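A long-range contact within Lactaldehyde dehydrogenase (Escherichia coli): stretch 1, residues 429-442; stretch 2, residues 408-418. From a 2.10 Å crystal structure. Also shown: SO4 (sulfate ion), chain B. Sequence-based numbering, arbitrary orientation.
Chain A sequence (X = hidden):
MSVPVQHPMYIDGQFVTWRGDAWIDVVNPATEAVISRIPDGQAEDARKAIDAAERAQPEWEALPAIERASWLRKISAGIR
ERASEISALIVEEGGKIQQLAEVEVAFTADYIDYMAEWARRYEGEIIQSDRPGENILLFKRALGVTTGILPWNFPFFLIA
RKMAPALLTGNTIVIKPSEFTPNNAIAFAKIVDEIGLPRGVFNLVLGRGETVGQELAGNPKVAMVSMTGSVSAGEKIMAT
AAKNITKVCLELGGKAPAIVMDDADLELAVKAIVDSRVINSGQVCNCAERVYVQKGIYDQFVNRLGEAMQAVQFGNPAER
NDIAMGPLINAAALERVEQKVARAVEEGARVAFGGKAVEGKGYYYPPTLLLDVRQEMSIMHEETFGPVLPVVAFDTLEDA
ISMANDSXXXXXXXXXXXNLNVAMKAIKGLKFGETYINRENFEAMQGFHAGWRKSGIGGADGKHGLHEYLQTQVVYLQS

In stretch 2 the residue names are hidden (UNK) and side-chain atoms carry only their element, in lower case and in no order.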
# COMPACT_ATOMS: atom_id res chain seq x y z
N GLY A 429 -2.54 -0.09 25.69
CA GLY A 429 -1.74 -0.75 26.71
C GLY A 429 -1.49 -2.24 26.55
O GLY A 429 -0.45 -2.74 26.98
N LEU A 430 -2.42 -2.96 25.94
CA LEU A 430 -2.27 -4.40 25.73
C LEU A 430 -1.20 -4.79 24.67
O LEU A 430 -1.29 -4.40 23.51
CB LEU A 430 -3.63 -5.02 25.37
CG LEU A 430 -4.60 -5.11 26.55
CD1 LEU A 430 -5.99 -5.52 26.09
CD2 LEU A 430 -4.07 -6.11 27.55
N LYS A 431 -0.21 -5.56 25.09
CA LYS A 431 0.85 -5.99 24.19
C LYS A 431 0.61 -7.39 23.56
O LYS A 431 1.28 -8.36 23.89
CB LYS A 431 2.19 -5.95 24.93
CG LYS A 431 2.53 -4.55 25.44
CD LYS A 431 3.74 -4.54 26.37
CE LYS A 431 3.95 -3.14 26.95
NZ LYS A 431 5.04 -3.08 27.96
N PHE A 432 -0.36 -7.44 22.65
CA PHE A 432 -0.74 -8.67 21.97
C PHE A 432 -0.98 -8.49 20.45
O PHE A 432 -1.28 -7.40 19.99
CB PHE A 432 -2.01 -9.25 22.61
CG PHE A 432 -1.82 -9.70 24.03
CD1 PHE A 432 -1.66 -8.78 25.06
CD2 PHE A 432 -1.74 -11.06 24.34
CE1 PHE A 432 -1.43 -9.20 26.37
CE2 PHE A 432 -1.51 -11.49 25.64
CZ PHE A 432 -1.35 -10.56 26.65
N GLY A 433 -0.82 -9.57 19.70
CA GLY A 433 -1.03 -9.51 18.26
C GLY A 433 -2.49 -9.31 17.92
O GLY A 433 -2.84 -8.90 16.81
N GLU A 434 -3.36 -9.59 18.89
CA GLU A 434 -4.79 -9.44 18.72
C GLU A 434 -5.54 -9.01 19.99
O GLU A 434 -5.24 -9.47 21.10
CB GLU A 434 -5.42 -10.76 18.23
CG GLU A 434 -4.84 -11.32 16.95
CD GLU A 434 -5.45 -12.67 16.59
OE1 GLU A 434 -5.78 -13.44 17.53
OE2 GLU A 434 -5.59 -12.96 15.39
N THR A 435 -6.52 -8.13 19.82
CA THR A 435 -7.34 -7.67 20.92
C THR A 435 -8.83 -7.63 20.55
O THR A 435 -9.24 -6.85 19.68
CB THR A 435 -6.93 -6.25 21.40
OG1 THR A 435 -5.59 -6.28 21.90
CG2 THR A 435 -7.86 -5.79 22.53
N TYR A 436 -9.62 -8.48 21.19
CA TYR A 436 -11.05 -8.52 20.94
C TYR A 436 -11.86 -7.68 21.92
O TYR A 436 -11.73 -7.83 23.14
CB TYR A 436 -11.56 -9.96 20.97
CG TYR A 436 -10.99 -10.83 19.89
CD1 TYR A 436 -9.76 -11.47 20.06
CD2 TYR A 436 -11.66 -11.00 18.68
CE1 TYR A 436 -9.22 -12.25 19.04
CE2 TYR A 436 -11.13 -11.78 17.66
CZ TYR A 436 -9.91 -12.40 17.85
OH TYR A 436 -9.37 -13.18 16.85
N ILE A 437 -12.69 -6.79 21.38
CA ILE A 437 -13.52 -5.93 22.21
C ILE A 437 -15.03 -6.27 22.15
O ILE A 437 -15.65 -6.21 21.09
CB ILE A 437 -13.31 -4.46 21.83
CG1 ILE A 437 -11.82 -4.11 21.96
CG2 ILE A 437 -14.15 -3.56 22.73
CD1 ILE A 437 -11.49 -2.68 21.60
N ASN A 438 -15.58 -6.63 23.31
CA ASN A 438 -16.99 -6.98 23.44
C ASN A 438 -17.51 -8.05 22.45
O ASN A 438 -18.57 -7.88 21.83
CB ASN A 438 -17.86 -5.72 23.36
CG ASN A 438 -17.63 -4.79 24.53
OD1 ASN A 438 -17.41 -5.23 25.66
ND2 ASN A 438 -17.69 -3.49 24.27
N ARG A 439 -16.76 -9.13 22.32
CA ARG A 439 -17.09 -10.27 21.47
C ARG A 439 -16.16 -11.46 21.75
O ARG A 439 -15.16 -11.31 22.45
CB ARG A 439 -17.01 -9.90 19.99
CG ARG A 439 -15.66 -9.39 19.53
CD ARG A 439 -15.39 -9.72 18.05
NE ARG A 439 -15.08 -11.14 17.86
CZ ARG A 439 -14.72 -11.69 16.70
NH1 ARG A 439 -14.62 -10.95 15.60
NH2 ARG A 439 -14.45 -12.99 16.65
N GLU A 440 -16.48 -12.63 21.21
CA GLU A 440 -15.65 -13.80 21.44
C GLU A 440 -14.37 -13.86 20.56
O GLU A 440 -14.30 -13.22 19.52
CB GLU A 440 -16.48 -15.08 21.28
CG GLU A 440 -16.77 -15.52 19.85
CD GLU A 440 -17.60 -14.52 19.07
OE1 GLU A 440 -18.41 -13.78 19.68
OE2 GLU A 440 -17.46 -14.50 17.83
N ASN A 441 -13.38 -14.64 21.00
CA ASN A 441 -12.13 -14.76 20.26
C ASN A 441 -12.16 -15.73 19.05
O ASN A 441 -12.41 -16.93 19.21
CB ASN A 441 -11.00 -15.20 21.20
CG ASN A 441 -10.90 -14.34 22.45
OD1 ASN A 441 -11.02 -13.12 22.38
ND2 ASN A 441 -10.66 -14.97 23.59
N PHE A 442 -11.90 -15.18 17.87
CA PHE A 442 -11.86 -15.95 16.62
C PHE A 442 -11.38 -15.08 15.43
O PHE A 442 -12.12 -14.22 14.94
CB PHE A 442 -13.23 -16.55 16.30
CG PHE A 442 -13.19 -17.64 15.25
CD1 PHE A 442 -14.36 -18.26 14.84
CD2 PHE A 442 -11.98 -18.05 14.69
CE1 PHE A 442 -14.33 -19.28 13.88
CE2 PHE A 442 -11.94 -19.07 13.74
CZ PHE A 442 -13.12 -19.68 13.33
N UNK A 408 4.87 -14.60 28.90
CA UNK A 408 5.81 -14.82 27.81
C UNK A 408 5.10 -14.95 26.45
O UNK A 408 5.74 -14.99 25.41
c UNK A 408 6.66 -16.08 28.05
o UNK A 408 7.96 -16.77 29.90
c UNK A 408 7.73 -15.86 29.08
o UNK A 408 8.34 -14.77 29.07
N UNK A 409 3.78 -15.01 26.50
CA UNK A 409 2.99 -15.11 25.29
C UNK A 409 2.19 -13.84 24.99
O UNK A 409 1.74 -13.14 25.90
o UNK A 409 5.06 -21.04 26.39
c UNK A 409 2.06 -16.32 25.39
c UNK A 409 3.29 -18.38 24.61
c UNK A 409 2.80 -17.60 25.66
c UNK A 409 3.82 -19.16 27.22
c UNK A 409 4.04 -19.53 24.85
c UNK A 409 3.08 -18.01 26.97
c UNK A 409 4.30 -19.91 26.15
N UNK A 410 2.02 -13.55 23.70
CA UNK A 410 1.30 -12.35 23.31
C UNK A 410 0.57 -12.49 22.00
O UNK A 410 0.70 -11.66 21.11
N UNK A 411 -0.21 -13.56 21.88
CA UNK A 411 -0.98 -13.81 20.67
C UNK A 411 -2.38 -13.14 20.67
O UNK A 411 -2.66 -12.30 19.83
c UNK A 411 -1.11 -15.32 20.45
c UNK A 411 -1.27 -15.17 17.95
c UNK A 411 -1.86 -17.30 19.14
c UNK A 411 -1.88 -15.78 19.21
N UNK A 412 -3.22 -13.52 21.63
CA UNK A 412 -4.58 -13.00 21.72
C UNK A 412 -5.00 -12.41 23.09
O UNK A 412 -4.57 -12.89 24.14
c UNK A 412 -7.01 -13.55 21.30
c UNK A 412 -5.60 -14.11 21.37
o UNK A 412 -5.27 -14.69 20.09
N UNK A 413 -5.83 -11.38 23.04
CA UNK A 413 -6.35 -10.72 24.24
C UNK A 413 -7.80 -10.21 24.05
O UNK A 413 -8.29 -10.13 22.92
c UNK A 413 -5.46 -9.54 24.64
o UNK A 413 -5.52 -8.50 23.68
N UNK A 414 -8.47 -9.87 25.15
CA UNK A 414 -9.83 -9.36 25.07
C UNK A 414 -10.28 -8.52 26.28
O UNK A 414 -9.81 -8.71 27.40
c UNK A 414 -10.82 -10.51 24.87
o UNK A 414 -10.92 -11.31 26.04
N UNK A 415 -11.20 -7.60 26.03
CA UNK A 415 -11.73 -6.75 27.08
C UNK A 415 -13.22 -6.39 26.88
O UNK A 415 -13.68 -6.25 25.74
c UNK A 415 -11.41 -4.66 28.45
c UNK A 415 -10.58 -3.44 28.79
c UNK A 415 -10.91 -5.45 27.23
c UNK A 415 -11.01 -4.62 25.97
N UNK A 416 -13.94 -6.27 27.99
CA UNK A 416 -15.36 -5.94 27.96
C UNK A 416 -15.69 -4.67 28.76
O UNK A 416 -15.53 -4.64 29.98
c UNK A 416 -14.39 -10.26 27.30
c UNK A 416 -16.37 -9.97 25.96
c UNK A 416 -14.73 -9.12 28.03
c UNK A 416 -16.69 -8.83 26.70
o UNK A 416 -14.86 -11.79 25.54
c UNK A 416 -15.88 -8.39 27.74
c UNK A 416 -16.19 -7.11 28.47
c UNK A 416 -15.21 -10.67 26.27
N UNK A 417 -16.13 -3.65 28.05
CA UNK A 417 -16.45 -2.37 28.66
C UNK A 417 -17.30 -1.49 27.73
O UNK A 417 -17.47 -1.81 26.55
c UNK A 417 -14.31 -1.40 27.75
o UNK A 417 -15.45 -0.34 29.59
c UNK A 417 -15.14 -1.62 29.01
N UNK A 418 -17.82 -0.40 28.26
CA UNK A 418 -18.65 0.50 27.46
C UNK A 418 -18.12 1.95 27.42
O UNK A 418 -18.76 2.84 26.84
o UNK A 418 -22.86 -1.73 27.98
c UNK A 418 -22.05 -1.03 28.61
c UNK A 418 -20.59 -0.98 28.18
n UNK A 418 -22.39 -0.33 29.68
c UNK A 418 -20.09 0.45 27.98
S SO4 B . -1.63 -15.17 24.39
O1 SO4 B . -0.75 -16.13 25.06
O2 SO4 B . -2.24 -15.81 23.20
O3 SO4 B . -2.67 -14.71 25.31
O4 SO4 B . -0.84 -14.00 24.01

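Position 408 has four side-chain atoms: two carbons, the second carrying two oxygens. That is a carboxylate one carbon out from CB. It touches nothing on stretch 1. It is Asp408.

Position 409 has one carbon, then a ring of six carbons bearing one oxygen. The ring leads away from stretch 1, and only the backbone is near: the carbonyl O lies 3.7 Å from Phe432 CE2. A phenol ring means Tyr409.

Position 410 has no side-chain atoms. Its carbonyl O accepts a hydrogen bond from Gly433 N at 2.9 Å. A CB here would lie about 3.0 Å from Lys431 O, which is tight. The residue is Gly410.

Position 411 has four carbons, forked at the second. CA-to-CB points away from stretch 1, although the end of the side chain comes nearer. The backbone is closer, with the carbonyl O 3.0 Å from Glu434 N. The late fork identifies Leu411.

Position 412 has a CB carrying one oxygen and one carbon. The oxygen donates a hydrogen bond to Glu434 OE1 at 2.9 Å. The carbon lies 3.4 Å from Tyr436 CE1, at the edge of that ring. One hydroxyl and one methyl make it Thr412. Its backbone N also donates a hydrogen bond to O2 of the sulfate ion at 2.9 Å.

Position 413 has one carbon, then one oxygen. The oxygen donates to Glu434 O at 2.8 Å and accepts from Thr435 OG1, also at 2.8 Å. CB sits over the face of the Phe432 ring, 4.0 Å from its centroid. This is Ser413.

Position 414 again has one carbon and one oxygen. Its CB is 4.0 Å from Tyr436 CB, on the same face of the sheet. Its CA makes a CA-H...O contact of 3.1 Å with Tyr436 O. It is Ser414.

Position 415 has four carbons, forked at the first, with one arm two carbons long. The short arm lies 4.1 Å from Ile437 CG1, an apolar contact. The early fork gives Ile415.

Position 416 has one carbon and a six-carbon ring bearing one oxygen. That oxygen reaches to 3.1 Å from Arg439 O. CB is 3.6 Å from Asn438 OD1. The residue is Tyr416.

Position 417 has a CB carrying one oxygen and one carbon. Its backbone pairs with the Asn438 amide: N donates to OD1 at 3.1 Å, and O accepts from ND2 at 2.8 Å. It is Thr417.

Position 418 has three carbons, the third carrying one oxygen and one nitrogen. It makes no contact with stretch 1. The longer amide is Gln418.

The contact is a parallel strand pairing that buries 843 Å². Ser413 O accepts from Tyr436 N at 2.7 Å, Ile415 N donates to Tyr436 O at 2.9 Å, and Ile415 O accepts from Asn438 N at 3.1 Å. Thr412 and Ser414 share one face with Glu434 and Tyr436; Ser413 and Ile415 share the other with Thr435 and Ile437. Beyond the strand, the Asn438 side chain extends the pairing to Thr417.

Stretch 2, residues 408-418: DYGLTSSIYTQ
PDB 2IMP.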